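Long-range contacts in diguanylate cyclase TpbB (Pseudomonas aeruginosa, PDB 4IOB), which catalyses the condensation of two GTP molecules into the second messenger cyclic di-GMP, here represented by its cytoplasmic GGDEF domain: residues A29-D34 with L119-A124; R66-V71 with L83-S88. All coordinates share one frame; numbering follows the deposited sequence.

Contact 1: residues A29-D34 with L119-A124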
loop_
_atom_site.group_PDB
_atom_site.type_symbol
_atom_site.label_atom_id
_atom_site.label_comp_id
_atom_site.label_asym_id
_atom_site.label_seq_id
_atom_site.Cartn_x
_atom_site.Cartn_y
_atom_site.Cartn_z
ATOM N N ALA A 29 3.702 10.577 3.459
ATOM C CA ALA A 29 4.239 9.227 3.400
ATOM C C ALA A 29 3.715 8.463 2.191
ATOM O O ALA A 29 2.595 8.691 1.730
ATOM C CB ALA A 29 3.921 8.472 4.682
ATOM N N VAL A 30 4.541 7.560 1.678
ATOM C CA VAL A 30 4.135 6.663 0.611
ATOM C C VAL A 30 4.221 5.230 1.114
ATOM O O VAL A 30 5.286 4.770 1.529
ATOM C CB VAL A 30 5.027 6.814 -0.633
ATOM C CG1 VAL A 30 4.750 5.693 -1.624
ATOM C CG2 VAL A 30 4.812 8.174 -1.279
ATOM N N LEU A 31 3.091 4.533 1.087
ATOM C CA LEU A 31 3.036 3.142 1.510
ATOM C C LEU A 31 2.865 2.227 0.308
ATOM O O LEU A 31 2.052 2.493 -0.577
ATOM C CB LEU A 31 1.876 2.918 2.479
ATOM C CG LEU A 31 2.048 3.308 3.945
ATOM C CD1 LEU A 31 2.481 4.757 4.086
ATOM C CD2 LEU A 31 0.750 3.046 4.697
ATOM N N PHE A 32 3.637 1.148 0.286
ATOM C CA PHE A 32 3.516 0.121 -0.737
ATOM C C PHE A 32 2.926 -1.137 -0.126
ATOM O O PHE A 32 3.431 -1.636 0.880
ATOM C CB PHE A 32 4.889 -0.221 -1.296
ATOM C CG PHE A 32 5.198 0.444 -2.600
ATOM C CD1 PHE A 32 5.337 -0.309 -3.751
ATOM C CD2 PHE A 32 5.355 1.816 -2.674
ATOM C CE1 PHE A 32 5.629 0.294 -4.959
ATOM C CE2 PHE A 32 5.645 2.428 -3.879
ATOM C CZ PHE A 32 5.782 1.664 -5.024
ATOM N N ILE A 33 1.873 -1.663 -0.737
ATOM C CA ILE A 33 1.227 -2.854 -0.207
ATOM C C ILE A 33 1.304 -4.008 -1.201
ATOM O O ILE A 33 0.883 -3.878 -2.350
ATOM C CB ILE A 33 -0.242 -2.570 0.155
ATOM C CG1 ILE A 33 -0.350 -1.241 0.908
ATOM C CG2 ILE A 33 -0.823 -3.714 0.971
ATOM C CD1 ILE A 33 -1.758 -0.887 1.335
ATOM N N ASP A 34 1.853 -5.135 -0.761
ATOM C CA ASP A 34 1.914 -6.321 -1.604
ATOM C C ASP A 34 1.128 -7.458 -0.966
ATOM O O ASP A 34 1.479 -7.933 0.115
ATOM C CB ASP A 34 3.364 -6.756 -1.835
ATOM C CG ASP A 34 3.505 -7.712 -3.006
ATOM O OD1 ASP A 34 3.471 -8.942 -2.781
ATOM O OD2 ASP A 34 3.636 -7.234 -4.155
ATOM N N LEU A 119 -1.004 -8.691 4.178
ATOM C CA LEU A 119 -0.505 -7.552 3.419
ATOM C C LEU A 119 0.882 -7.135 3.891
ATOM O O LEU A 119 1.093 -6.863 5.073
ATOM C CB LEU A 119 -1.472 -6.370 3.516
ATOM C CG LEU A 119 -2.775 -6.488 2.723
ATOM C CD1 LEU A 119 -3.634 -5.249 2.918
ATOM C CD2 LEU A 119 -2.485 -6.716 1.248
ATOM N N THR A 120 1.828 -7.093 2.959
ATOM C CA THR A 120 3.172 -6.621 3.254
ATOM C C THR A 120 3.308 -5.172 2.803
ATOM O O THR A 120 3.075 -4.855 1.638
ATOM C CB THR A 120 4.240 -7.478 2.552
ATOM O OG1 THR A 120 4.116 -8.840 2.979
ATOM C CG2 THR A 120 5.634 -6.971 2.886
ATOM N N ILE A 121 3.683 -4.297 3.730
ATOM C CA ILE A 121 3.738 -2.869 3.442
ATOM C C ILE A 121 5.127 -2.275 3.656
ATOM O O ILE A 121 5.782 -2.543 4.662
ATOM C CB ILE A 121 2.724 -2.087 4.298
ATOM C CG1 ILE A 121 1.331 -2.707 4.176
ATOM C CG2 ILE A 121 2.700 -0.622 3.891
ATOM C CD1 ILE A 121 0.290 -2.047 5.052
ATOM N N GLY A 122 5.564 -1.465 2.697
ATOM C CA GLY A 122 6.827 -0.742 2.805
ATOM C C GLY A 122 6.573 0.751 2.880
ATOM O O GLY A 122 6.028 1.343 1.947
ATOM N N ILE A 123 6.969 1.362 3.991
ATOM C CA ILE A 123 6.645 2.762 4.247
ATOM C C ILE A 123 7.826 3.701 4.018
ATOM O O ILE A 123 8.869 3.575 4.661
ATOM C CB ILE A 123 6.123 2.952 5.683
ATOM C CG1 ILE A 123 5.024 1.932 5.986
ATOM C CG2 ILE A 123 5.627 4.376 5.886
ATOM C CD1 ILE A 123 4.550 1.952 7.423
ATOM N N ALA A 124 7.650 4.645 3.098
ATOM C CA ALA A 124 8.656 5.668 2.833
ATOM C C ALA A 124 8.140 7.029 3.283
ATOM O O ALA A 124 6.980 7.369 3.047
ATOM C CB ALA A 124 9.012 5.693 1.356
#
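Leu-31 lies beside Ile-123 with both side chains pointing the same way, and its CD1 meets Ile-123 CG2 at 3.6 Å. Both belong to an antiparallel strand pair at the heart of the GGDEF-domain sheet. The N-to-C directions of the short segments make an angle of 159°. Leu-31 and Ile-123 form a non-hydrogen-bonded pair, as do Ile-33 and Ile-121. Between and beyond them, Val-30 with Ala-124, Phe-32 with Gly-122 and Asp-34 with Thr-120 are hydrogen-bonded pairs. Val-30 N donates to Ala-124 O at 2.8 Å.

The sheet face of Leu-31 and Ile-33 is apolar. Ile-33 CG2 is anti to its own backbone N and reaches over the Leu-119 side chain, 3.4 Å from Leu-119 CD2. Ile-33 CG1 runs alongside Ile-121 CG1 at 4.0 Å.

Helix 89-102 packs on Leu-119, Ile-121 and Ile-123; on the opposite sheet face the Phe-32 side chain leads away to Ala-140 of helix 133-150. Asp-34, partly exposed at the end of that face, directly precedes the magnesium-binding Ser-35, so this end of the strand pair borders the metal site. Its OD2 is close to the like-charged Glu-78 OE2, and its OD1 makes a long, weak ion pair with Lys-148. Thr-120 OG1 sits anti to its own carbonyl carbon (chi1 -59°) and is gripped by two hydrogen bonds, to Asp-36 OD1 and Gly-153 N.

Contact 2: residues R66-V71 with L83-S88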
loop_
_atom_site.group_PDB
_atom_site.type_symbol
_atom_site.label_atom_id
_atom_site.label_comp_id
_atom_site.label_asym_id
_atom_site.label_seq_id
_atom_site.Cartn_x
_atom_site.Cartn_y
_atom_site.Cartn_z
ATOM N N ARG A 66 -8.267 8.175 5.215
ATOM C CA ARG A 66 -8.950 9.456 5.303
ATOM C C ARG A 66 -9.239 9.962 3.896
ATOM O O ARG A 66 -8.439 9.760 2.982
ATOM C CB ARG A 66 -8.088 10.470 6.057
ATOM C CG ARG A 66 -7.654 10.009 7.440
ATOM C CD ARG A 66 -6.582 10.921 8.013
ATOM N N GLU A 67 -10.381 10.615 3.722
ATOM C CA GLU A 67 -10.783 11.110 2.410
ATOM C C GLU A 67 -9.665 11.897 1.731
ATOM O O GLU A 67 -9.701 12.126 0.522
ATOM C CB GLU A 67 -12.044 11.967 2.528
ATOM C CG GLU A 67 -13.282 11.181 2.933
ATOM C CD GLU A 67 -14.444 12.078 3.309
ATOM O OE1 GLU A 67 -14.196 13.206 3.785
ATOM O OE2 GLU A 67 -15.606 11.654 3.131
ATOM N N SER A 68 -8.671 12.303 2.514
ATOM C CA SER A 68 -7.533 13.050 1.989
ATOM C C SER A 68 -6.482 12.115 1.397
ATOM O O SER A 68 -5.696 12.513 0.537
ATOM C CB SER A 68 -6.905 13.909 3.089
ATOM O OG SER A 68 -5.735 14.558 2.623
ATOM N N ASP A 69 -6.475 10.873 1.867
ATOM C CA ASP A 69 -5.507 9.882 1.414
ATOM C C ASP A 69 -5.868 9.347 0.032
ATOM O O ASP A 69 -6.994 9.518 -0.432
ATOM C CB ASP A 69 -5.416 8.736 2.422
ATOM C CG ASP A 69 -5.128 9.224 3.829
ATOM O OD1 ASP A 69 -4.591 10.342 3.972
ATOM O OD2 ASP A 69 -5.440 8.492 4.793
ATOM N N LEU A 70 -4.908 8.702 -0.621
ATOM C CA LEU A 70 -5.112 8.199 -1.974
ATOM C C LEU A 70 -4.710 6.732 -2.101
ATOM O O LEU A 70 -3.683 6.310 -1.567
ATOM C CB LEU A 70 -4.324 9.042 -2.978
ATOM C CG LEU A 70 -4.660 8.850 -4.458
ATOM C CD1 LEU A 70 -3.651 9.583 -5.329
ATOM C CD2 LEU A 70 -4.702 7.373 -4.817
ATOM N N VAL A 71 -5.526 5.962 -2.815
ATOM C CA VAL A 71 -5.237 4.555 -3.064
ATOM C C VAL A 71 -5.264 4.262 -4.559
ATOM O O VAL A 71 -6.255 4.533 -5.236
ATOM C CB VAL A 71 -6.249 3.633 -2.359
ATOM C CG1 VAL A 71 -5.963 2.178 -2.696
ATOM C CG2 VAL A 71 -6.215 3.856 -0.856
ATOM N N LEU A 83 -0.294 9.108 1.904
ATOM C CA LEU A 83 -0.706 9.660 3.187
ATOM C C LEU A 83 -0.249 11.109 3.320
ATOM O O LEU A 83 0.862 11.382 3.776
ATOM C CB LEU A 83 -0.157 8.819 4.339
ATOM C CG LEU A 83 -0.651 7.373 4.400
ATOM C CD1 LEU A 83 -0.097 6.667 5.628
ATOM C CD2 LEU A 83 -2.172 7.326 4.391
ATOM N N ALA A 84 -1.113 12.032 2.912
ATOM C CA ALA A 84 -0.809 13.455 2.982
ATOM C C ALA A 84 -2.051 14.260 3.343
ATOM O O ALA A 84 -3.133 14.020 2.805
ATOM C CB ALA A 84 -0.227 13.937 1.662
ATOM N N PRO A 85 -1.898 15.223 4.264
ATOM C CA PRO A 85 -0.626 15.488 4.917
ATOM C C PRO A 85 -0.474 14.685 6.204
ATOM O O PRO A 85 -1.456 14.463 6.914
ATOM C CB PRO A 85 -0.719 16.979 5.240
ATOM C CG PRO A 85 -2.179 17.221 5.454
ATOM C CD PRO A 85 -2.945 16.165 4.698
ATOM N N LEU A 86 0.748 14.250 6.494
ATOM C CA LEU A 86 1.029 13.522 7.727
ATOM C C LEU A 86 1.631 14.439 8.784
ATOM O O LEU A 86 2.447 15.308 8.475
ATOM C CB LEU A 86 1.969 12.342 7.464
ATOM C CG LEU A 86 1.328 11.039 6.986
ATOM C CD1 LEU A 86 2.386 9.965 6.792
ATOM C CD2 LEU A 86 0.267 10.575 7.972
ATOM N N ALA A 87 1.223 14.240 10.032
ATOM C CA ALA A 87 1.741 15.026 11.144
ATOM C C ALA A 87 3.001 14.385 11.712
ATOM O O ALA A 87 3.793 15.041 12.389
ATOM C CB ALA A 87 0.684 15.176 12.227
ATOM N N SER A 88 3.180 13.097 11.433
ATOM C CA SER A 88 4.343 12.363 11.917
ATOM C C SER A 88 4.392 10.952 11.341
ATOM O O SER A 88 3.399 10.452 10.809
ATOM C CB SER A 88 4.339 12.300 13.445
ATOM O OG SER A 88 3.223 11.567 13.919
#
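The Ser-68 hydroxyl donates to the carbonyl of Ala-84, with Ser-68 OG 2.7 Å from Ala-84 O. The donor lies in the carbonyl plane, and the C=O...OG angle is 148°. Ser-68 OG is anti to its own backbone N (chi1 175°), which carries it out to the second segment. This is the solvent side of the contact. Ser-68 and Pro-85 are both exposed and meet thinly, Ser-68 OG being 3.8 Å from Pro-85 CD. The peptide bond before Pro-85 is cis, and the chain bends sharply at this proline.

The inner side is closer packed. Leu-83 CD2 comes up against the carboxylate end of Asp-69 and is 3.5 Å from Asp-69 OD2. Both residues are buried. Leu-83 also touches Ala-92 and Ile-95 of helix 89-102, so one branch meets Asp-69 while the side chain as a whole belongs to the apolar layer under the helix. The carboxylate is held from its own segment. Arg-66 N donates to Asp-69 OD2 at 2.9 Å, from well above the carboxylate plane. This bond ties the two ends of the type I beta turn from Arg-66 to Asp-69.

Past the turn, Leu-70 pairs with Leu-82 through the backbone. The contact sits at the open end of the beta hairpin 70-75/78-86, whose connecting turn holds Asp-77, the aspartate of the GGDEF signature motif.

Contact 1 and contact 2 belong to the same sheet, with centres about 13 Å apart. Both segments of contact 2 fall in the part of the chain between strands 27-35 and 119-126. Strands 27-35 and 78-86 are neighbours, and Ala-29 O probably accepts a hydrogen bond from Leu-83 N at 2.9 Å. Leu-31 CD1 also packs on Leu-83 CD1 at 3.6 Å, so the apolar layer beneath helix 89-102 runs through both. Their relation to the active site differs. In contact 1 the side chain of Asp-34 is about 4 Å from that of Asp-77, a magnesium ligand and predicted proton acceptor. Contact 2 is remote from the magnesium site, at the far end of the hairpin from Asp-77.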